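Local coordinates for putative surface-anchored fimbrial subunit (Corynebacterium diphtheriae, PDB 3HTL), which probably polymerises as the major backbone subunit (SpaA) of the bacterium's surface-anchored pili and binds calcium, at residues E3-A8 with D92-A97; Q235-T240 with P277-A282; R324-Q329 with L394-T399. All coordinates share one frame; numbering follows the deposited sequence.

Interaction 1 of 3, residues E3-A8 with D92-A97; sequences ERTSIA and DNLTPA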
loop_
_atom_site.group_PDB
_atom_site.type_symbol
_atom_site.label_atom_id
_atom_site.label_comp_id
_atom_site.label_asym_id
_atom_site.label_seq_id
_atom_site.Cartn_x
_atom_site.Cartn_y
_atom_site.Cartn_z
ATOM N N GLU A 3 27.644 4.420 40.813
ATOM C CA GLU A 3 26.393 5.202 40.565
ATOM C C GLU A 3 25.782 4.773 39.226
ATOM O O GLU A 3 26.469 4.721 38.200
ATOM C CB GLU A 3 26.685 6.709 40.559
ATOM C CG GLU A 3 26.752 7.363 41.945
ATOM C CD GLU A 3 25.399 7.853 42.461
ATOM O OE1 GLU A 3 24.354 7.549 41.840
ATOM O OE2 GLU A 3 25.384 8.544 43.506
ATOM N N ARG A 4 24.488 4.469 39.240
ATOM C CA ARG A 4 23.797 4.032 38.028
ATOM C C ARG A 4 23.409 5.257 37.204
ATOM O O ARG A 4 23.121 6.316 37.750
ATOM C CB ARG A 4 22.557 3.196 38.381
ATOM C CG ARG A 4 22.847 2.028 39.358
ATOM C CD ARG A 4 23.979 1.088 38.870
ATOM N NE ARG A 4 23.594 0.306 37.694
ATOM C CZ ARG A 4 24.399 -0.534 37.034
ATOM N NH1 ARG A 4 25.660 -0.708 37.412
ATOM N NH2 ARG A 4 23.941 -1.207 35.983
ATOM N N THR A 5 23.427 5.112 35.884
ATOM C CA THR A 5 23.088 6.208 34.997
ATOM C C THR A 5 21.834 5.830 34.200
ATOM O O THR A 5 21.358 4.697 34.261
ATOM C CB THR A 5 24.262 6.544 34.068
ATOM O OG1 THR A 5 24.559 5.412 33.225
ATOM C CG2 THR A 5 25.524 6.918 34.886
ATOM N N SER A 6 21.280 6.805 33.493
ATOM C CA SER A 6 20.176 6.536 32.563
ATOM C C SER A 6 20.297 7.430 31.339
ATOM O O SER A 6 20.860 8.510 31.416
ATOM C CB SER A 6 18.822 6.662 33.263
ATOM O OG SER A 6 18.454 8.005 33.554
ATOM N N ILE A 7 19.817 6.942 30.189
ATOM C CA ILE A 7 19.762 7.739 28.963
ATOM C C ILE A 7 18.296 7.766 28.520
ATOM O O ILE A 7 17.722 6.721 28.242
ATOM C CB ILE A 7 20.672 7.166 27.863
ATOM C CG1 ILE A 7 22.158 7.407 28.205
ATOM C CG2 ILE A 7 20.361 7.789 26.493
ATOM C CD1 ILE A 7 23.102 6.525 27.391
ATOM N N ALA A 8 17.689 8.950 28.546
ATOM C CA ALA A 8 16.326 9.166 28.021
ATOM C C ALA A 8 16.388 9.736 26.612
ATOM O O ALA A 8 16.923 10.849 26.396
ATOM C CB ALA A 8 15.546 10.101 28.959
ATOM N N ASP A 92 17.391 2.722 31.644
ATOM C CA ASP A 92 17.752 2.938 33.050
ATOM C C ASP A 92 18.792 1.915 33.559
ATOM O O ASP A 92 19.161 0.947 32.867
ATOM C CB ASP A 92 16.479 2.862 33.925
ATOM C CG ASP A 92 16.550 3.739 35.185
ATOM O OD1 ASP A 92 17.671 4.063 35.662
ATOM O OD2 ASP A 92 15.463 4.106 35.711
ATOM N N ASN A 93 19.276 2.159 34.772
ATOM C CA ASN A 93 20.197 1.263 35.434
ATOM C C ASN A 93 21.372 0.903 34.527
ATOM O O ASN A 93 21.669 -0.266 34.318
ATOM C CB ASN A 93 19.444 -0.000 35.917
ATOM C CG ASN A 93 20.127 -0.669 37.098
ATOM O OD1 ASN A 93 20.792 -0.008 37.892
ATOM N ND2 ASN A 93 19.959 -1.988 37.223
ATOM N N LEU A 94 22.044 1.923 33.998
ATOM C CA LEU A 94 23.194 1.726 33.130
ATOM C C LEU A 94 24.475 1.969 33.916
ATOM O O LEU A 94 24.534 2.848 34.776
ATOM C CB LEU A 94 23.152 2.700 31.949
ATOM C CG LEU A 94 21.938 2.649 31.006
ATOM C CD1 LEU A 94 22.014 3.804 29.980
ATOM C CD2 LEU A 94 21.852 1.283 30.309
ATOM N N THR A 95 25.506 1.200 33.593
ATOM C CA THR A 95 26.814 1.382 34.204
ATOM C C THR A 95 27.464 2.531 33.445
ATOM O O THR A 95 27.179 2.720 32.269
ATOM C CB THR A 95 27.684 0.138 34.052
ATOM O OG1 THR A 95 28.225 0.096 32.728
ATOM C CG2 THR A 95 26.871 -1.120 34.291
ATOM N N PRO A 96 28.330 3.309 34.105
ATOM C CA PRO A 96 28.978 4.389 33.363
ATOM C C PRO A 96 29.767 3.905 32.150
ATOM O O PRO A 96 30.591 2.999 32.266
ATOM C CB PRO A 96 29.905 5.015 34.414
ATOM C CG PRO A 96 29.177 4.820 35.682
ATOM C CD PRO A 96 28.574 3.427 35.556
ATOM N N ALA A 97 29.518 4.507 30.993
ATOM C CA ALA A 97 30.177 4.112 29.754
ATOM C C ALA A 97 29.923 5.144 28.654
ATOM O O ALA A 97 29.166 6.101 28.858
ATOM C CB ALA A 97 29.651 2.753 29.314
#

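Interaction 2 of 3, residues Q235-T240 with P277-A282; sequences QLAGAT and PSNPTA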
loop_
_atom_site.group_PDB
_atom_site.type_symbol
_atom_site.label_atom_id
_atom_site.label_comp_id
_atom_site.label_asym_id
_atom_site.label_seq_id
_atom_site.Cartn_x
_atom_site.Cartn_y
_atom_site.Cartn_z
ATOM N N GLN A 235 12.695 0.410 -6.563
ATOM C CA GLN A 235 13.716 0.870 -5.642
ATOM C C GLN A 235 14.615 1.875 -6.342
ATOM O O GLN A 235 15.022 1.655 -7.495
ATOM C CB GLN A 235 14.654 -0.241 -5.166
ATOM C CG GLN A 235 14.083 -1.290 -4.311
ATOM C CD GLN A 235 15.127 -1.920 -3.423
ATOM O OE1 GLN A 235 16.339 -1.945 -3.741
ATOM N NE2 GLN A 235 14.678 -2.409 -2.287
ATOM N N LEU A 236 14.906 2.965 -5.649
ATOM C CA LEU A 236 15.803 3.983 -6.179
ATOM C C LEU A 236 17.222 3.737 -5.688
ATOM O O LEU A 236 17.445 3.585 -4.508
ATOM C CB LEU A 236 15.344 5.376 -5.757
ATOM C CG LEU A 236 14.294 6.060 -6.614
ATOM C CD1 LEU A 236 13.228 5.136 -6.999
ATOM C CD2 LEU A 236 13.712 7.305 -5.904
ATOM N N ALA A 237 18.179 3.754 -6.608
ATOM C CA ALA A 237 19.598 3.648 -6.236
ATOM C C ALA A 237 20.445 4.613 -7.092
ATOM O O ALA A 237 19.898 5.482 -7.772
ATOM C CB ALA A 237 20.064 2.215 -6.394
ATOM N N GLY A 238 21.771 4.463 -7.059
ATOM C CA GLY A 238 22.652 5.242 -7.954
ATOM C C GLY A 238 22.555 6.743 -7.723
ATOM O O GLY A 238 22.337 7.188 -6.585
ATOM N N ALA A 239 22.713 7.533 -8.786
ATOM C CA ALA A 239 22.777 8.995 -8.634
ATOM C C ALA A 239 21.399 9.564 -8.269
ATOM O O ALA A 239 21.295 10.546 -7.529
ATOM C CB ALA A 239 23.304 9.660 -9.905
ATOM N N THR A 240 20.355 8.959 -8.822
ATOM C CA THR A 240 18.974 9.323 -8.483
ATOM C C THR A 240 18.773 9.293 -6.970
ATOM O O THR A 240 18.198 10.218 -6.411
ATOM C CB THR A 240 17.936 8.387 -9.155
ATOM O OG1 THR A 240 18.071 8.459 -10.581
ATOM C CG2 THR A 240 16.513 8.791 -8.779
ATOM N N PRO A 277 11.948 3.988 3.506
ATOM C CA PRO A 277 13.120 4.799 3.158
ATOM C C PRO A 277 14.414 3.983 3.294
ATOM O O PRO A 277 15.320 4.360 4.033
ATOM C CB PRO A 277 13.061 5.943 4.186
ATOM C CG PRO A 277 12.472 5.319 5.393
ATOM C CD PRO A 277 11.516 4.215 4.899
ATOM N N SER A 278 14.462 2.860 2.603
ATOM C CA SER A 278 15.548 1.885 2.743
ATOM C C SER A 278 15.441 0.931 1.572
ATOM O O SER A 278 14.381 0.814 0.971
ATOM C CB SER A 278 15.443 1.107 4.042
ATOM O OG SER A 278 16.603 0.273 4.206
ATOM N N ASN A 279 16.538 0.250 1.247
ATOM C CA ASN A 279 16.586 -0.625 0.090
ATOM C C ASN A 279 16.980 -2.006 0.601
ATOM O O ASN A 279 18.168 -2.340 0.611
ATOM C CB ASN A 279 17.606 -0.122 -0.956
ATOM C CG ASN A 279 17.094 1.053 -1.788
ATOM O OD1 ASN A 279 15.913 1.418 -1.737
ATOM N ND2 ASN A 279 17.993 1.651 -2.580
ATOM N N PRO A 280 15.990 -2.800 1.058
ATOM C CA PRO A 280 16.321 -4.098 1.646
ATOM C C PRO A 280 17.021 -5.014 0.664
ATOM O O PRO A 280 16.683 -5.036 -0.511
ATOM C CB PRO A 280 14.958 -4.690 2.010
ATOM C CG PRO A 280 14.013 -3.516 2.025
ATOM C CD PRO A 280 14.535 -2.580 0.999
ATOM N N THR A 281 17.978 -5.765 1.183
ATOM C CA THR A 281 18.698 -6.791 0.425
ATOM C C THR A 281 17.844 -8.056 0.213
ATOM O O THR A 281 18.003 -8.742 -0.798
ATOM C CB THR A 281 20.017 -7.164 1.157
ATOM O OG1 THR A 281 19.741 -7.567 2.508
ATOM C CG2 THR A 281 20.984 -5.982 1.181
ATOM N N ALA A 282 16.969 -8.367 1.180
ATOM C CA ALA A 282 16.011 -9.477 1.088
ATOM C C ALA A 282 14.717 -8.981 0.424
ATOM O O ALA A 282 14.394 -7.803 0.518
ATOM C CB ALA A 282 15.708 -10.034 2.499
#

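Interaction 3 of 3, residues R324-Q329 with L394-T399; sequences RTATFQ and LVETAT. With NA (sodium ion), chain C.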
loop_
_atom_site.group_PDB
_atom_site.type_symbol
_atom_site.label_atom_id
_atom_site.label_comp_id
_atom_site.label_asym_id
_atom_site.label_seq_id
_atom_site.Cartn_x
_atom_site.Cartn_y
_atom_site.Cartn_z
ATOM N N ARG A 324 -34.263 -27.577 -22.900
ATOM C CA ARG A 324 -34.759 -26.194 -22.831
ATOM C C ARG A 324 -33.657 -25.297 -22.276
ATOM O O ARG A 324 -33.149 -25.520 -21.183
ATOM C CB ARG A 324 -36.019 -26.097 -21.969
ATOM C CG ARG A 324 -37.238 -26.795 -22.582
ATOM C CD ARG A 324 -38.478 -26.684 -21.742
ATOM N NE ARG A 324 -38.342 -27.329 -20.449
ATOM C CZ ARG A 324 -39.355 -27.642 -19.644
ATOM N NH1 ARG A 324 -40.617 -27.412 -19.994
ATOM N NH2 ARG A 324 -39.097 -28.216 -18.478
ATOM N N THR A 325 -33.319 -24.286 -23.064
ATOM C CA THR A 325 -32.124 -23.483 -22.919
ATOM C C THR A 325 -32.525 -22.074 -23.352
ATOM O O THR A 325 -33.273 -21.918 -24.326
ATOM C CB THR A 325 -31.041 -24.064 -23.880
ATOM O OG1 THR A 325 -30.137 -24.920 -23.155
ATOM C CG2 THR A 325 -30.287 -22.988 -24.637
ATOM N N ALA A 326 -32.042 -21.055 -22.629
ATOM C CA ALA A 326 -32.193 -19.671 -23.054
ATOM C C ALA A 326 -30.864 -18.952 -22.920
ATOM O O ALA A 326 -29.994 -19.355 -22.142
ATOM C CB ALA A 326 -33.251 -18.960 -22.234
ATOM N N THR A 327 -30.727 -17.875 -23.692
ATOM C CA THR A 327 -29.489 -17.130 -23.761
ATOM C C THR A 327 -29.805 -15.651 -23.500
ATOM O O THR A 327 -30.794 -15.112 -23.993
ATOM C CB THR A 327 -28.811 -17.308 -25.148
ATOM O OG1 THR A 327 -28.603 -18.705 -25.400
ATOM C CG2 THR A 327 -27.471 -16.591 -25.216
ATOM N N PHE A 328 -28.974 -15.036 -22.669
ATOM C CA PHE A 328 -29.061 -13.628 -22.346
ATOM C C PHE A 328 -27.754 -12.867 -22.598
ATOM O O PHE A 328 -26.625 -13.416 -22.558
ATOM C CB PHE A 328 -29.430 -13.446 -20.884
ATOM C CG PHE A 328 -30.732 -14.044 -20.526
ATOM C CD1 PHE A 328 -31.868 -13.269 -20.493
ATOM C CD2 PHE A 328 -30.822 -15.397 -20.199
ATOM C CE1 PHE A 328 -33.062 -13.804 -20.153
ATOM C CE2 PHE A 328 -32.038 -15.943 -19.868
ATOM C CZ PHE A 328 -33.154 -15.155 -19.847
ATOM N N GLN A 329 -27.937 -11.580 -22.856
ATOM C CA GLN A 329 -26.834 -10.633 -22.891
ATOM C C GLN A 329 -27.067 -9.558 -21.868
ATOM O O GLN A 329 -28.204 -9.174 -21.617
ATOM C CB GLN A 329 -26.688 -10.061 -24.303
ATOM C CG GLN A 329 -26.074 -11.114 -25.221
ATOM C CD GLN A 329 -25.596 -10.588 -26.556
ATOM O OE1 GLN A 329 -26.363 -9.997 -27.323
ATOM N NE2 GLN A 329 -24.339 -10.868 -26.870
ATOM N N LEU A 394 -30.940 -7.214 -18.764
ATOM C CA LEU A 394 -30.708 -8.411 -19.518
ATOM C C LEU A 394 -31.614 -8.427 -20.747
ATOM O O LEU A 394 -32.797 -8.076 -20.680
ATOM C CB LEU A 394 -31.006 -9.655 -18.655
ATOM C CG LEU A 394 -30.100 -9.867 -17.436
ATOM C CD1 LEU A 394 -30.724 -10.854 -16.394
ATOM C CD2 LEU A 394 -28.747 -10.373 -17.891
ATOM N N VAL A 395 -31.037 -8.822 -21.860
ATOM C CA VAL A 395 -31.793 -9.015 -23.087
ATOM C C VAL A 395 -31.782 -10.493 -23.428
ATOM O O VAL A 395 -30.720 -11.094 -23.522
ATOM C CB VAL A 395 -31.168 -8.207 -24.233
ATOM C CG1 VAL A 395 -31.765 -8.622 -25.598
ATOM C CG2 VAL A 395 -31.387 -6.718 -23.997
ATOM N N GLU A 396 -32.963 -11.072 -23.622
ATOM C CA GLU A 396 -33.055 -12.500 -23.949
ATOM C C GLU A 396 -32.923 -12.638 -25.440
ATOM O O GLU A 396 -33.746 -12.094 -26.182
ATOM C CB GLU A 396 -34.384 -13.094 -23.486
ATOM C CG GLU A 396 -34.446 -14.606 -23.699
ATOM C CD GLU A 396 -35.721 -15.230 -23.160
ATOM O OE1 GLU A 396 -36.830 -14.733 -23.443
ATOM O OE2 GLU A 396 -35.606 -16.269 -22.481
ATOM N N THR A 397 -31.879 -13.325 -25.876
ATOM C CA THR A 397 -31.560 -13.445 -27.299
ATOM C C THR A 397 -32.021 -14.756 -27.927
ATOM O O THR A 397 -32.174 -14.838 -29.138
ATOM C CB THR A 397 -30.071 -13.292 -27.568
ATOM O OG1 THR A 397 -29.312 -14.279 -26.842
ATOM C CG2 THR A 397 -29.600 -11.881 -27.215
ATOM N N ALA A 398 -32.223 -15.763 -27.093
ATOM C CA ALA A 398 -32.714 -17.055 -27.555
ATOM C C ALA A 398 -33.476 -17.707 -26.420
ATOM O O ALA A 398 -33.276 -17.372 -25.241
ATOM C CB ALA A 398 -31.573 -17.902 -27.982
ATOM N N THR A 399 -34.366 -18.624 -26.773
ATOM C CA THR A 399 -35.191 -19.307 -25.795
ATOM C C THR A 399 -35.460 -20.738 -26.285
ATOM O O THR A 399 -34.788 -21.175 -27.180
ATOM C CB THR A 399 -36.455 -18.532 -25.481
ATOM O OG1 THR A 399 -37.154 -19.162 -24.398
ATOM C CG2 THR A 399 -37.397 -18.407 -26.714
HETATM NA NA NA C . -38.871 -17.278 -23.605
#

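Interaction 1 of 3, residues E3-A8 with D92-A97
A G1 beta bulge closes this antiparallel pairing: Asn-93 and Leu-94 together face Thr-5, at the point where strand 88-94 turns its corner. In the N-terminal pilin domain, strand 5-13 lies between this antiparallel neighbour and the parallel strand 131-143. The pair of backbone bonds is nearly straight, Thr-5 N to Leu-94 O at 2.8 Å and Leu-94 N to Thr-5 O at 2.9 Å. Asn-93, with positive phi (50°), is the bulged residue. Arg-4 curls back through two kinks in its chain and takes both oxygens of Asn-93 by bent bonds: NE reaches OD1 of Asn-93 at 2.8 Å, and NH2 reaches the backbone O of Asn-93 at 3.0 Å. Both nitrogens arrive from above the carbonyl planes. One face of the Arg-4 guanidinium skims Leu-94 C and Thr-95 N, which lie off toward its rim, and the Thr-95 side chain lies beside that of Arg-4, its CG2 3.4 Å from both NH1 and NH2. On the buried side, Leu-94 CD1 meets Ile-7 CD1 at 3.9 Å, the two side chains roughly perpendicular. The exposed turn of the bulge is therefore held by the Arg-4 guanidinium on two oxygens of Asn-93, and its inner side by aliphatic contact.

Interaction 2 of 3, residues Q235-T240 with P277-A282
Gln-235 and Asn-279 lay their amides one over the other, the planes 23° apart and the two chains running antiparallel past one another. Gln-235 reaches across with a chain extended beyond CG, which carries its OE1 to 3.6 Å from Asn-279 CB and its NE2 to 3.3 Å from Pro-280 CD. Asn-279 comes the other way: CG stands beside its own backbone N (chi1 -77°), and the amide reaches the carbonyl of Leu-236 at the end of strand 229-236. Its ND2 gives a single, fairly straight bond to Leu-236 O, 2.8 Å long with 166° at the hydrogen. That oxygen lies close to the plane of the Asn-279 amide, although the nitrogen itself sits above the Leu-236 carbonyl plane. The other end of the amide is occupied too, since Asn-279 OD1 accepts from the backbone N of Phe-187, so both ends fix its rotation and leave a flat surface for Gln-235 to cover. Phe-187 is also bonded through its backbone to Leu-236. A loop side chain thus ties the segment after strand 268-276 to the end of strand 229-236, in the mixed sheet of the Cna-B-like region where strand 188-192 lies between those two strands.

Interaction 3 of 3, residues R324-Q329 with L394-T399
Thr-327 O takes the shortest hydrogen bond between the segments, from Thr-397 N at 2.8 Å, while Ala-398 N makes a longer, weak approach to the same oxygen. Thr-397 and Ala-398 thus both face Thr-327, the signature of a classic beta bulge. Thr-327 N answers with a bond to Ala-398 O at 3.0 Å, its nitrogen well above that carbonyl plane. Beyond the bulge the ladder becomes regular: Gln-329 N to Val-395 O and Val-395 N to Gln-329 O are both 2.9 Å, and both donors lie in the carbonyl planes.

Side chains follow on the two faces. Phe-328 and Glu-396 form the non-hydrogen-bonded pair, and the ring lies slantwise across the extended chain of Glu-396, CE1 of Phe-328 lying 3.7 Å from Glu-396 CB, with ring and carboxylate planes 23° apart. Leu-394 CB meets Phe-328 CD1 at 4.1 Å. On the other face Thr-397 turns CG2 to Gln-329 OE1, and its OG1 touches Thr-327 CG2 at 3.4 Å.

Further out, the Glu-396 carboxylate is held by Leu-406 N at OE1. With CG anti to the backbone N (chi1 -175°), it comes near the sodium ion without binding it, though its negative charge would probably favour the cation. The ion is bound by Thr-399 OG1 at 2.7 Å, with Asn-432 OD1 and Glu-404 O as its other protein ligands. The NE2 of Gln-329 bonds to Gln-352 O.

Strands 327-333 and 391-398, also joined further along by the Cys-333 to Cys-393 disulfide, are the central pair of a four-stranded antiparallel sheet, flanked by 354-355 and 410-412; Ile-311 of strand 302-315 packs on Phe-328 and Leu-394 from the neighbouring sheet.

In the fold
The three contacts come in series along the chain and are strung out along an elongated molecule. Interaction 1 lies in the N-terminal pilin domain, on the mixed sheet that includes strands 5-13 and 88-94. Interaction 2, with its centre about 37 Å from that of interaction 1, falls in the Cna-B-like region that follows. Interaction 3 is about 56 Å beyond interaction 2, centre to centre, and about 82 Å from interaction 1, on the opposite side of the chain's centre. None touches another: interactions 1 and 3 are strand pairings, while interaction 2 ties a loop to a strand end. Strand 302-315 joins the sheet of interaction 2 and also packs against interaction 3, linking the middle and C-terminal parts of the rod-like subunit.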